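Local coordinates for hypothetical protein (Bacteroides caccae, PDB 4M8R) that is of unknown function but belongs to the DUF4784 family, joining an N-terminal Ig-like domain to a WD40-like domain, at the interface of chains A and B. Numbering follows the deposited sequence. Chains: chain A/B, hypothetical protein.

Contact 1: the interface of chains A and B. Residues chain A 40-41, 43, 95, 97; chain B 40-41, 43, 95, 97.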
# COMPACT_ATOMS: atom_id res chain seq x y z
N GLU A 40 -29.26 31.99 11.47
CA GLU A 40 -28.72 32.04 10.11
C GLU A 40 -27.25 31.66 10.17
O GLU A 40 -26.49 32.20 10.97
CB GLU A 40 -28.82 33.45 9.52
CG GLU A 40 -30.23 33.95 9.23
CD GLU A 40 -30.27 35.44 8.91
OE1 GLU A 40 -29.37 35.92 8.18
OE2 GLU A 40 -31.20 36.13 9.38
N GLY A 41 -26.86 30.70 9.33
CA GLY A 41 -25.48 30.28 9.28
C GLY A 41 -25.17 29.03 10.08
O GLY A 41 -24.08 28.48 9.95
N GLN A 43 -24.80 25.34 10.84
CA GLN A 43 -24.53 24.21 9.96
C GLN A 43 -24.81 22.91 10.71
O GLN A 43 -25.05 22.92 11.92
CB GLN A 43 -23.10 24.27 9.44
CG GLN A 43 -22.77 25.59 8.74
CD GLN A 43 -21.50 25.55 7.91
OE1 GLN A 43 -21.01 24.49 7.52
NE2 GLN A 43 -20.95 26.73 7.62
N ASN A 95 -23.89 22.76 14.38
CA ASN A 95 -22.60 23.45 14.38
C ASN A 95 -22.80 24.95 14.25
O ASN A 95 -23.17 25.43 13.18
CB ASN A 95 -21.72 22.91 13.24
CG ASN A 95 -20.33 23.51 13.21
OD1 ASN A 95 -19.94 24.26 14.12
ND2 ASN A 95 -19.57 23.20 12.17
N ALA A 97 -20.60 28.03 14.41
CA ALA A 97 -19.22 28.53 14.42
C ALA A 97 -18.28 27.50 15.07
O ALA A 97 -18.12 26.39 14.55
CB ALA A 97 -19.14 29.89 15.10
N GLU B 40 -22.67 36.72 12.19
CA GLU B 40 -22.48 35.70 13.21
C GLU B 40 -22.62 34.34 12.55
O GLU B 40 -23.60 34.08 11.86
CB GLU B 40 -23.52 35.81 14.33
CG GLU B 40 -23.42 37.04 15.21
CD GLU B 40 -24.64 37.21 16.10
OE1 GLU B 40 -25.14 36.20 16.65
OE2 GLU B 40 -25.11 38.37 16.27
N GLY B 41 -21.64 33.47 12.76
CA GLY B 41 -21.69 32.13 12.21
C GLY B 41 -20.92 31.96 10.92
O GLY B 41 -20.74 30.83 10.47
N GLN B 43 -17.97 31.25 8.65
CA GLN B 43 -16.78 30.45 8.86
C GLN B 43 -15.76 30.76 7.77
O GLN B 43 -16.06 31.48 6.81
CB GLN B 43 -17.13 28.96 8.89
CG GLN B 43 -18.20 28.63 9.92
CD GLN B 43 -18.33 27.14 10.24
OE1 GLN B 43 -17.41 26.36 9.99
NE2 GLN B 43 -19.47 26.75 10.79
N ASN B 95 -17.05 31.41 4.27
CA ASN B 95 -18.08 30.38 4.15
C ASN B 95 -19.32 30.79 4.94
O ASN B 95 -19.30 30.76 6.17
CB ASN B 95 -17.53 29.03 4.65
CG ASN B 95 -18.52 27.89 4.48
OD1 ASN B 95 -19.59 28.04 3.89
ND2 ASN B 95 -18.16 26.72 5.02
N ALA B 97 -22.84 29.45 5.38
CA ALA B 97 -23.73 28.31 5.15
C ALA B 97 -23.32 27.55 3.88
O ALA B 97 -22.22 26.99 3.83
CB ALA B 97 -25.19 28.76 5.10
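Two copies of the N-terminal Ig-like domain meet here around a local two-fold axis, each bringing the start of strand 43-50, the loop residues just before it, and the turn that links strand 88-96 to strand 99-108. The glutamine pair A:Gln43 and B:Gln43 makes the centre. In each, CG stands anti to the carbonyl carbon (chi1 -55°) and the chain then runs out extended, so the two side chains reach toward each other tip to tip. Their terminal amides stack as nearly parallel plates, 16° apart, with A:Gln43 NE2 3.5 Å from B:Gln43 NE2 and 3.7 Å from B:Gln43 CD; the amide nitrogens are not hydrogen-bonded to each other. A:Asn95, its CG anti to the backbone N, crosses B:Gln43 obliquely and turns its amide 63° from the glutamine plane; A:Asn95 ND2 lies 3.8 Å from B:Gln43 NE2. In the turn, the backbone N of A:Ala97 sits 4.0 Å from B:Gln43 NE2 and flanks the glutamine tip. Farther along, the loops pass with carbonyls near each other: A:Glu40 O is 3.6 Å from B:Glu40 O, and A:Gly41 O is 4.1 Å from B:Gly41 O. The asparagine and alanine contacts recur with the chains exchanged, while the glutamine, glutamate and glycine pairs straddle the two-fold. With no direct polar bond across it, the patch brings the Ig-like domains together by van der Waals packing and probably adds modestly to the pairing of chains A and B, whose biological relevance the structure alone does not show.

Contact 2: the interface of chains A and B. Residues chain A 49, 51, 55, 59, 61, 89; chain B 238-242.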
# COMPACT_ATOMS: atom_id res chain seq x y z
N ARG A 49 -19.99 5.92 12.23
CA ARG A 49 -19.31 4.76 12.80
C ARG A 49 -19.85 3.50 12.15
O ARG A 49 -21.06 3.29 12.13
CB ARG A 49 -19.55 4.70 14.30
CG ARG A 49 -18.76 3.59 15.00
CD ARG A 49 -19.46 3.15 16.29
NE ARG A 49 -20.72 2.46 16.01
CZ ARG A 49 -21.59 2.07 16.93
NH1 ARG A 49 -21.36 2.30 18.22
NH2 ARG A 49 -22.71 1.46 16.56
N ASP A 51 -19.15 -0.96 11.03
CA ASP A 51 -18.46 -2.25 11.10
C ASP A 51 -18.77 -3.03 9.82
O ASP A 51 -19.91 -3.44 9.63
CB ASP A 51 -18.97 -3.04 12.30
CG ASP A 51 -18.84 -2.26 13.60
OD1 ASP A 51 -17.69 -2.08 14.06
OD2 ASP A 51 -19.89 -1.84 14.15
N PRO A 55 -17.97 -6.76 14.40
CA PRO A 55 -17.32 -5.64 15.10
C PRO A 55 -15.96 -6.00 15.68
O PRO A 55 -15.80 -7.04 16.32
CB PRO A 55 -18.30 -5.31 16.23
CG PRO A 55 -19.61 -5.89 15.80
CD PRO A 55 -19.25 -7.12 15.02
N GLU A 59 -13.01 0.27 14.72
CA GLU A 59 -14.08 0.25 13.74
C GLU A 59 -13.73 1.20 12.58
O GLU A 59 -12.59 1.65 12.47
CB GLU A 59 -15.39 0.69 14.39
CG GLU A 59 -15.72 -0.05 15.67
CD GLU A 59 -17.04 0.39 16.25
OE1 GLU A 59 -18.09 -0.02 15.72
OE2 GLU A 59 -17.02 1.16 17.24
N TYR A 61 -14.49 4.92 10.98
CA TYR A 61 -14.92 6.22 11.49
C TYR A 61 -14.82 7.29 10.43
O TYR A 61 -13.95 7.24 9.58
CB TYR A 61 -14.07 6.65 12.68
CG TYR A 61 -13.86 5.57 13.71
CD1 TYR A 61 -14.89 5.21 14.57
CD2 TYR A 61 -12.65 4.89 13.81
CE1 TYR A 61 -14.71 4.22 15.52
CE2 TYR A 61 -12.47 3.89 14.75
CZ TYR A 61 -13.50 3.56 15.61
OH TYR A 61 -13.32 2.57 16.55
N ARG A 89 -23.89 3.96 12.08
CA ARG A 89 -24.44 4.78 13.15
C ARG A 89 -24.01 6.22 12.86
O ARG A 89 -22.81 6.52 12.82
CB ARG A 89 -23.90 4.33 14.51
CG ARG A 89 -24.05 5.34 15.64
CD ARG A 89 -23.37 4.82 16.90
NE ARG A 89 -23.49 5.72 18.05
CZ ARG A 89 -22.62 6.68 18.37
NH1 ARG A 89 -21.53 6.91 17.64
NH2 ARG A 89 -22.84 7.42 19.45
N ASN B 238 -16.99 10.88 19.73
CA ASN B 238 -17.91 10.05 20.48
C ASN B 238 -18.14 8.73 19.76
O ASN B 238 -19.19 8.51 19.14
CB ASN B 238 -19.24 10.78 20.70
CG ASN B 238 -20.17 10.00 21.61
OD1 ASN B 238 -19.74 9.46 22.63
ND2 ASN B 238 -21.44 9.91 21.23
N PHE B 239 -17.15 7.84 19.87
CA PHE B 239 -17.16 6.57 19.13
C PHE B 239 -17.06 5.33 20.03
O PHE B 239 -16.03 4.67 20.07
CB PHE B 239 -16.01 6.56 18.12
CG PHE B 239 -16.20 7.48 16.94
CD1 PHE B 239 -17.34 7.40 16.16
CD2 PHE B 239 -15.22 8.38 16.59
CE1 PHE B 239 -17.50 8.22 15.06
CE2 PHE B 239 -15.37 9.21 15.49
CZ PHE B 239 -16.52 9.13 14.73
N PRO B 240 -18.14 5.01 20.76
CA PRO B 240 -18.14 3.76 21.51
C PRO B 240 -18.33 2.55 20.61
O PRO B 240 -18.85 2.68 19.50
CB PRO B 240 -19.35 3.91 22.44
CG PRO B 240 -20.26 4.84 21.72
CD PRO B 240 -19.37 5.79 20.96
N MSE B 241 -17.92 1.38 21.09
CA MSE B 241 -18.14 0.13 20.38
C MSE B 241 -19.58 -0.26 20.55
O MSE B 241 -20.18 0.04 21.57
CB MSE B 241 -17.28 -0.97 20.98
CG MSE B 241 -15.79 -0.72 20.76
SE MSE B 241 -15.26 -1.53 19.05
CE MSE B 241 -14.94 -3.30 19.84
N PRO B 242 -20.15 -0.97 19.56
CA PRO B 242 -21.50 -1.50 19.69
C PRO B 242 -21.51 -2.77 20.54
O PRO B 242 -21.85 -3.85 20.05
CB PRO B 242 -21.88 -1.82 18.25
CG PRO B 242 -20.59 -2.23 17.63
CD PRO B 242 -19.55 -1.35 18.26
O HOH W 1 -15.21 2.45 18.59
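Hydrogen bonds pin the B segment 238-242 to the Ig-like domain of chain A through two arginines. A:Arg49, bent at chi3 (68°), sends NH1 to B:Pro240 O at 2.8 Å, approaching from above the carbonyl plane. A:Arg89 stays extended as far as NE and crosses B:Asn238 at about a right angle; its NH1 gives a longer bond of 3.2 Å to B:Asn238 O, in the carbonyl plane. A:Arg89 CD backs one face of the A:Arg49 guanidinium.

Water 1 links the chains, 2.6 Å from the carboxylate oxygen A:Glu59 OE2 and 2.8 Å from B:Phe239 O, and also meets the phenol A:Tyr61 OH. That hydroxyl accepts the main-chain N-H of A:Glu59 (N to A:Tyr61 OH 3.0 Å), which probably steadies the ring. A looser salt bridge joins A:Arg49 NE to A:Glu59 OE1 at 3.6 Å.

In the packing, A:Tyr61 and B:Phe239 slide past each other in opposite directions, with A:Tyr61 CD1 over the rim of the phenylalanine face, 3.5 Å from B:Phe239 CG. B:Pro242, the most buried residue here (69 Å²), meets A:Asp51 and A:Glu59 tip to tip, A:Asp51 OD2 3.6 Å from B:Pro242 CG. Selenomethionine B:Met241 lays SE against A:Glu59 CG. In this crystal these contacts dock the WD40-like domain of B onto the Ig-like domain of A.

Contact 3: the interface of chains A and B. Residues chain A 91, 93, 100-102; chain B 191-192, 238.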
# COMPACT_ATOMS: atom_id res chain seq x y z
N GLU A 91 -24.27 10.15 14.03
CA GLU A 91 -24.62 11.14 15.03
C GLU A 91 -24.67 12.51 14.35
O GLU A 91 -23.76 12.86 13.60
CB GLU A 91 -23.63 11.16 16.19
CG GLU A 91 -24.08 12.05 17.34
CD GLU A 91 -23.36 11.77 18.64
OE1 GLU A 91 -22.36 11.02 18.65
OE2 GLU A 91 -23.81 12.30 19.68
N PHE A 93 -24.96 16.60 14.54
CA PHE A 93 -24.56 17.72 15.39
C PHE A 93 -24.98 19.06 14.79
O PHE A 93 -24.80 19.29 13.60
CB PHE A 93 -23.04 17.74 15.55
CG PHE A 93 -22.48 16.54 16.25
CD1 PHE A 93 -22.38 16.52 17.63
CD2 PHE A 93 -22.04 15.45 15.53
CE1 PHE A 93 -21.85 15.42 18.28
CE2 PHE A 93 -21.51 14.34 16.17
CZ PHE A 93 -21.42 14.33 17.55
N ARG A 100 -20.40 22.82 18.98
CA ARG A 100 -21.19 21.69 18.49
C ARG A 100 -22.13 21.17 19.58
O ARG A 100 -21.78 21.17 20.76
CB ARG A 100 -20.30 20.56 17.98
CG ARG A 100 -19.72 20.82 16.60
CD ARG A 100 -18.98 19.62 16.03
NE ARG A 100 -18.52 19.88 14.66
CZ ARG A 100 -17.43 20.59 14.34
NH1 ARG A 100 -16.64 21.12 15.27
NH2 ARG A 100 -17.12 20.77 13.05
N MSE A 101 -23.33 20.76 19.17
CA MSE A 101 -24.31 20.16 20.08
C MSE A 101 -24.89 18.96 19.39
O MSE A 101 -25.30 19.04 18.23
CB MSE A 101 -25.43 21.15 20.41
CG MSE A 101 -26.27 20.68 21.59
SE MSE A 101 -27.89 21.80 21.79
CE MSE A 101 -29.08 20.40 22.49
N SER A 102 -24.95 17.84 20.11
CA SER A 102 -25.54 16.62 19.58
C SER A 102 -27.05 16.74 19.57
O SER A 102 -27.66 17.08 20.59
CB SER A 102 -25.13 15.42 20.43
OG SER A 102 -25.65 14.23 19.86
N PHE B 191 -16.23 13.91 23.45
CA PHE B 191 -17.33 14.84 23.30
C PHE B 191 -18.08 14.99 24.62
O PHE B 191 -18.32 16.10 25.07
CB PHE B 191 -18.29 14.40 22.19
CG PHE B 191 -19.30 15.44 21.85
CD1 PHE B 191 -18.95 16.53 21.07
CD2 PHE B 191 -20.60 15.35 22.33
CE1 PHE B 191 -19.88 17.50 20.76
CE2 PHE B 191 -21.54 16.32 22.03
CZ PHE B 191 -21.18 17.40 21.24
N TYR B 192 -18.45 13.87 25.24
CA TYR B 192 -19.18 13.91 26.50
C TYR B 192 -18.22 13.87 27.69
O TYR B 192 -17.08 13.45 27.58
CB TYR B 192 -20.18 12.76 26.60
CG TYR B 192 -21.35 12.86 25.64
CD1 TYR B 192 -22.24 13.93 25.70
CD2 TYR B 192 -21.59 11.87 24.70
CE1 TYR B 192 -23.31 14.02 24.83
CE2 TYR B 192 -22.66 11.95 23.83
CZ TYR B 192 -23.52 13.03 23.90
OH TYR B 192 -24.58 13.09 23.02
N ASN B 238 -16.99 10.88 19.73
CA ASN B 238 -17.91 10.05 20.48
C ASN B 238 -18.14 8.73 19.76
O ASN B 238 -19.19 8.51 19.14
CB ASN B 238 -19.24 10.78 20.70
CG ASN B 238 -20.17 10.00 21.61
OD1 ASN B 238 -19.74 9.46 22.63
ND2 ASN B 238 -21.44 9.91 21.23
O HOH W 2 -20.38 9.98 16.80
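B:Phe191 is the apolar centre of this patch, a loop residue of the WD40-like domain pressed against strands 88-96 and 99-108 of the chain A Ig-like domain. Its CG is anti to the backbone N (chi1 -170°), and the side chain meets A:Phe93 tip to tip. The rings of A:Phe93 and B:Phe191 pack edge to face, with planes 67° apart and centroids separated by 5.0 Å. A:Phe93 supplies the edge: its CE1 stands over the rim of the B:Phe191 face, 3.6 Å from B:Phe191 CZ. Around this pair, A:Ser102 CB packs near B:Phe191 CE2, and A:Arg100 O lies near B:Phe191 CZ. Within chain B, B:Phe191 CD2 sits over the centre of the B:Tyr192 ring, which backs the phenylalanine.

Toward the polar rim, A:Glu91 extends with CG anti to the backbone N. Its OE1 receives the amide N-H of B:Asn238 ND2 at 3.0 Å, through the syn lone pair, in the amide plane and almost straight (173° at H). A:Ser102 OG donates to the anti lone pair of A:Glu91 OE2 at 2.7 Å, fixing the carboxylate from its own side. B:Tyr192 OH comes up tip to tip, 3.5 Å from A:Glu91 OE2. Water 2, 2.9 Å from A:Glu91 OE1, bridges to the main-chain B:Asn238 O. In the crystal the site seats the WD40-like domain of one chain against the Ig-like sheet of the other, probably as part of the same A-B pairing.

Contacts 2 and 3 are neighbours, their C-alpha centres about 14 Å apart, and both use B:Asn238: its carbonyl takes A:Arg89 in contact 2 and water 2 in contact 3, where its side-chain amide also binds. The C-alpha centre of contact 1 lies about 17 Å from that of contact 3 and about 28 Å from that of contact 2. Strand 88-96 of chain A supplies residues to all three, and strand 43-50 to contacts 1 and 2. The Ig-like domain therefore meets its twin at one end and the partner's WD40-like domain along its length. This reciprocal embrace suggests a dimer, though the structure alone does not show that it forms in the cell.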